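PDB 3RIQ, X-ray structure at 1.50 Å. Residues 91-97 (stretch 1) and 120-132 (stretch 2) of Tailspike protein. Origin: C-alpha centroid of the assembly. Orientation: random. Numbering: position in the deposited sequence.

Stretch 1, residues 91-97: PYTVYRF
Stretch 2 120-132: KGYKPNVNDHDIW

A short antiparallel pairing can be reinforced by the side chains that flank it, and residues 91-97 and 120-132 of this tailspike protein illustrate the principle. The contact buries 595 Å² in total, and Val94, Arg96 and Lys120 cover much of it.

The backbones run antiparallel through a single bridge between Val94 and Tyr122, whose CA atoms lie 5.6 Å apart. Val94 N donates to Tyr122 O at 2.8 Å, and Tyr122 N returns a bond to Val94 O at 3.2 Å. The neighbouring pairs come closer, with CA atoms 4.5 Å apart for Thr93 and Lys123 and 4.4 Å for Tyr95 and Gly121. Val94 (phi/psi -90/134) and Tyr122 (-133/163) are both extended. Gly121, at 74/170, has a positive phi that favours glycine, and an ideal CB here would stand 2.5 Å from Thr93 OG1 and 2.6 Å from Val94 O. Beside it, Thr93 in rotamer p places Thr93 OG1 2.9 Å from Lys120 O, to which it donates a hydrogen bond.

Val94, also p, is buried, and its compact branched side chain meets several apolar partners. Val94 CG1 lies over one face of the Tyr122 ring, 3.8 Å from its centroid; Val94 CG2 is 3.8 Å from Ile131 CD1; and Val94 CB is 4.3 Å from Pro124 CG.

Arg96 reaches further. Its CA-to-CB bond points toward the second stretch, and chi1 m followed by two t angles extends the chain before chi4 turns to -77°. The buried guanidinium then meets its partners at its edge, near its plane: Arg96 NE donates to Tyr122 OH at 2.9 Å, Arg96 NH1 to Asp130 OD2 at 2.8 Å, and Arg96 NH2 to Asp130 OD1 at 2.9 Å and Asp128 OD1 at 3.0 Å. Salt bridges to both aspartates satisfy its charge. With chi1 p and chi2 84°, the CA-to-CB bond of Tyr122 points away from the first stretch, but the end of the side chain comes nearer; Tyr122 OH accepts from Arg96 NE and donates to Asp128 OD1 at 2.6 Å. A type I turn from Asn125 to Asp128, closed by Asp128 N to Asn125 O at 2.9 Å, ends on the first of these aspartates; Asp128 is m and Asp130 p.

Partly exposed, Lys120 takes chi1 p and then three t angles, laying its aliphatic chain over Tyr95 (chi1 t, chi2 62°). Lys120 CE sits over one face, 3.6 Å from the Tyr95 ring centroid, while Lys120 NZ makes an off-centre cation-pi contact at 4.5 Å from that centroid. A long chain ending in a charge suits this site, combining apolar packing with a cationic tip.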

# COMPACT_ATOMS: atom_id res chain seq x y z
N PRO A 91 -28.68 18.43 20.90
CA PRO A 91 -28.32 19.64 20.18
C PRO A 91 -29.05 19.76 18.86
O PRO A 91 -29.45 18.74 18.28
CB PRO A 91 -26.84 19.41 19.86
CG PRO A 91 -26.74 17.90 19.68
CD PRO A 91 -27.64 17.38 20.80
N TYR A 92 -29.26 21.00 18.40
CA TYR A 92 -29.56 21.23 16.99
C TYR A 92 -28.31 20.92 16.19
O TYR A 92 -27.21 21.38 16.54
CB TYR A 92 -29.96 22.71 16.77
CG TYR A 92 -31.32 23.03 17.34
CD1 TYR A 92 -32.49 22.84 16.57
CD2 TYR A 92 -31.47 23.50 18.64
CE1 TYR A 92 -33.76 23.14 17.08
CE2 TYR A 92 -32.72 23.77 19.16
CZ TYR A 92 -33.86 23.59 18.38
OH TYR A 92 -35.10 23.89 18.92
N THR A 93 -28.47 20.12 15.12
CA THR A 93 -27.35 19.85 14.23
C THR A 93 -27.69 20.20 12.81
O THR A 93 -28.87 20.14 12.41
CB THR A 93 -26.87 18.38 14.27
OG1 THR A 93 -27.89 17.49 13.76
CG2 THR A 93 -26.46 17.99 15.71
N VAL A 94 -26.67 20.57 12.04
CA VAL A 94 -26.80 20.71 10.56
C VAL A 94 -26.46 19.38 9.88
O VAL A 94 -25.50 18.71 10.29
CB VAL A 94 -25.93 21.91 10.02
CG1 VAL A 94 -24.41 21.71 10.27
CG2 VAL A 94 -26.18 22.12 8.52
N TYR A 95 -27.29 18.95 8.92
CA TYR A 95 -27.10 17.69 8.23
C TYR A 95 -26.98 17.95 6.74
O TYR A 95 -27.96 18.31 6.08
CB TYR A 95 -28.27 16.74 8.53
CG TYR A 95 -28.05 15.35 7.96
CD1 TYR A 95 -26.98 14.57 8.39
CD2 TYR A 95 -28.91 14.81 7.01
CE1 TYR A 95 -26.75 13.31 7.86
CE2 TYR A 95 -28.71 13.51 6.48
CZ TYR A 95 -27.61 12.78 6.92
OH TYR A 95 -27.38 11.52 6.44
N ARG A 96 -25.77 17.81 6.22
CA ARG A 96 -25.48 18.33 4.86
C ARG A 96 -25.66 17.30 3.73
O ARG A 96 -25.03 17.43 2.68
CB ARG A 96 -24.03 18.86 4.82
CG ARG A 96 -23.80 20.13 5.67
CD ARG A 96 -22.38 20.63 5.57
NE ARG A 96 -22.19 21.92 6.25
CZ ARG A 96 -22.58 23.11 5.75
NH1 ARG A 96 -23.17 23.19 4.55
NH2 ARG A 96 -22.37 24.22 6.44
N PHE A 97 -26.50 16.28 3.95
CA PHE A 97 -26.63 15.16 3.01
C PHE A 97 -28.08 14.84 2.68
O PHE A 97 -28.98 15.04 3.49
CB PHE A 97 -25.87 13.91 3.53
CG PHE A 97 -24.44 14.23 3.85
CD1 PHE A 97 -23.45 14.20 2.84
CD2 PHE A 97 -24.08 14.68 5.13
CE1 PHE A 97 -22.14 14.57 3.11
CE2 PHE A 97 -22.78 15.06 5.42
CZ PHE A 97 -21.80 15.01 4.39
N LYS A 120 -26.79 12.16 14.24
CA LYS A 120 -26.04 12.56 13.04
C LYS A 120 -26.09 14.09 12.89
O LYS A 120 -26.87 14.78 13.59
CB LYS A 120 -26.60 11.88 11.77
CG LYS A 120 -27.97 12.35 11.37
CD LYS A 120 -28.59 11.39 10.37
CE LYS A 120 -29.80 12.01 9.69
NZ LYS A 120 -30.61 10.95 8.99
N GLY A 121 -25.31 14.60 11.95
CA GLY A 121 -25.09 16.04 11.83
C GLY A 121 -24.18 16.54 12.94
O GLY A 121 -23.85 15.81 13.86
N TYR A 122 -23.76 17.79 12.81
CA TYR A 122 -22.93 18.44 13.85
C TYR A 122 -23.47 19.83 14.17
O TYR A 122 -24.25 20.40 13.40
CB TYR A 122 -21.45 18.50 13.39
CG TYR A 122 -21.22 19.34 12.16
CD1 TYR A 122 -21.06 20.73 12.26
CD2 TYR A 122 -21.16 18.75 10.88
CE1 TYR A 122 -20.86 21.54 11.12
CE2 TYR A 122 -20.99 19.54 9.73
CZ TYR A 122 -20.83 20.93 9.86
OH TYR A 122 -20.64 21.69 8.73
N LYS A 123 -23.06 20.38 15.30
CA LYS A 123 -23.56 21.70 15.70
C LYS A 123 -23.07 22.82 14.76
O LYS A 123 -21.89 22.94 14.49
CB LYS A 123 -23.21 22.05 17.16
CG LYS A 123 -21.74 21.96 17.50
CD LYS A 123 -21.30 23.13 18.40
CE LYS A 123 -19.95 22.82 18.99
NZ LYS A 123 -19.47 23.93 19.91
N PRO A 124 -23.99 23.65 14.28
CA PRO A 124 -23.59 24.75 13.42
C PRO A 124 -22.64 25.70 14.12
O PRO A 124 -22.75 25.92 15.34
CB PRO A 124 -24.90 25.49 13.16
CG PRO A 124 -25.93 24.55 13.38
CD PRO A 124 -25.44 23.56 14.43
N ASN A 125 -21.70 26.23 13.35
CA ASN A 125 -20.63 27.08 13.90
C ASN A 125 -20.06 28.02 12.84
O ASN A 125 -20.53 28.03 11.70
CB ASN A 125 -19.51 26.24 14.49
CG ASN A 125 -18.76 25.48 13.43
OD1 ASN A 125 -17.70 25.92 12.95
ND2 ASN A 125 -19.30 24.35 13.04
N VAL A 126 -19.02 28.78 13.21
CA VAL A 126 -18.48 29.86 12.36
C VAL A 126 -17.90 29.40 11.03
O VAL A 126 -17.90 30.17 10.06
CB VAL A 126 -17.40 30.73 13.09
CG1 VAL A 126 -18.00 31.41 14.30
CG2 VAL A 126 -16.16 29.92 13.47
N ASN A 127 -17.39 28.17 10.98
CA ASN A 127 -16.85 27.64 9.74
C ASN A 127 -17.96 27.30 8.73
O ASN A 127 -17.66 26.92 7.57
CB ASN A 127 -15.98 26.40 10.06
CG ASN A 127 -14.69 26.75 10.80
OD1 ASN A 127 -14.15 27.87 10.68
ND2 ASN A 127 -14.18 25.78 11.57
N ASP A 128 -19.21 27.40 9.17
CA ASP A 128 -20.38 27.12 8.30
C ASP A 128 -20.84 28.41 7.64
O ASP A 128 -21.92 28.96 7.93
CB ASP A 128 -21.54 26.46 9.06
CG ASP A 128 -21.16 25.10 9.62
OD1 ASP A 128 -20.59 24.26 8.88
OD2 ASP A 128 -21.41 24.87 10.82
N HIS A 129 -19.99 28.88 6.73
CA HIS A 129 -20.13 30.20 6.12
C HIS A 129 -21.46 30.38 5.40
O HIS A 129 -21.97 31.49 5.34
CB HIS A 129 -18.94 30.49 5.19
CG HIS A 129 -17.60 30.38 5.86
ND1 HIS A 129 -17.29 31.08 7.01
CD2 HIS A 129 -16.50 29.67 5.53
CE1 HIS A 129 -16.05 30.79 7.37
NE2 HIS A 129 -15.54 29.94 6.49
N ASP A 130 -22.02 29.29 4.88
CA ASP A 130 -23.28 29.33 4.13
C ASP A 130 -24.54 29.63 4.98
O ASP A 130 -25.51 30.21 4.46
CB ASP A 130 -23.48 28.05 3.29
CG ASP A 130 -23.56 26.77 4.13
OD1 ASP A 130 -23.15 26.79 5.30
OD2 ASP A 130 -24.00 25.72 3.60
N ILE A 131 -24.53 29.26 6.26
CA ILE A 131 -25.74 29.41 7.10
C ILE A 131 -25.55 30.21 8.41
O ILE A 131 -26.53 30.56 9.05
CB ILE A 131 -26.43 28.05 7.44
CG1 ILE A 131 -25.54 27.16 8.33
CG2 ILE A 131 -26.91 27.33 6.16
CD1 ILE A 131 -26.25 25.90 8.86
N TRP A 132 -24.29 30.44 8.81
CA TRP A 132 -23.95 31.01 10.15
C TRP A 132 -24.74 32.29 10.42
O TRP A 132 -25.44 32.41 11.44
CB TRP A 132 -22.42 31.23 10.26
CG TRP A 132 -21.92 31.70 11.63
CD1 TRP A 132 -21.17 32.82 11.89
CD2 TRP A 132 -22.13 31.05 12.90
NE1 TRP A 132 -20.90 32.90 13.24
CE2 TRP A 132 -21.48 31.84 13.88
CE3 TRP A 132 -22.82 29.89 13.31
CZ2 TRP A 132 -21.49 31.50 15.24
CZ3 TRP A 132 -22.83 29.55 14.67
CH2 TRP A 132 -22.16 30.36 15.62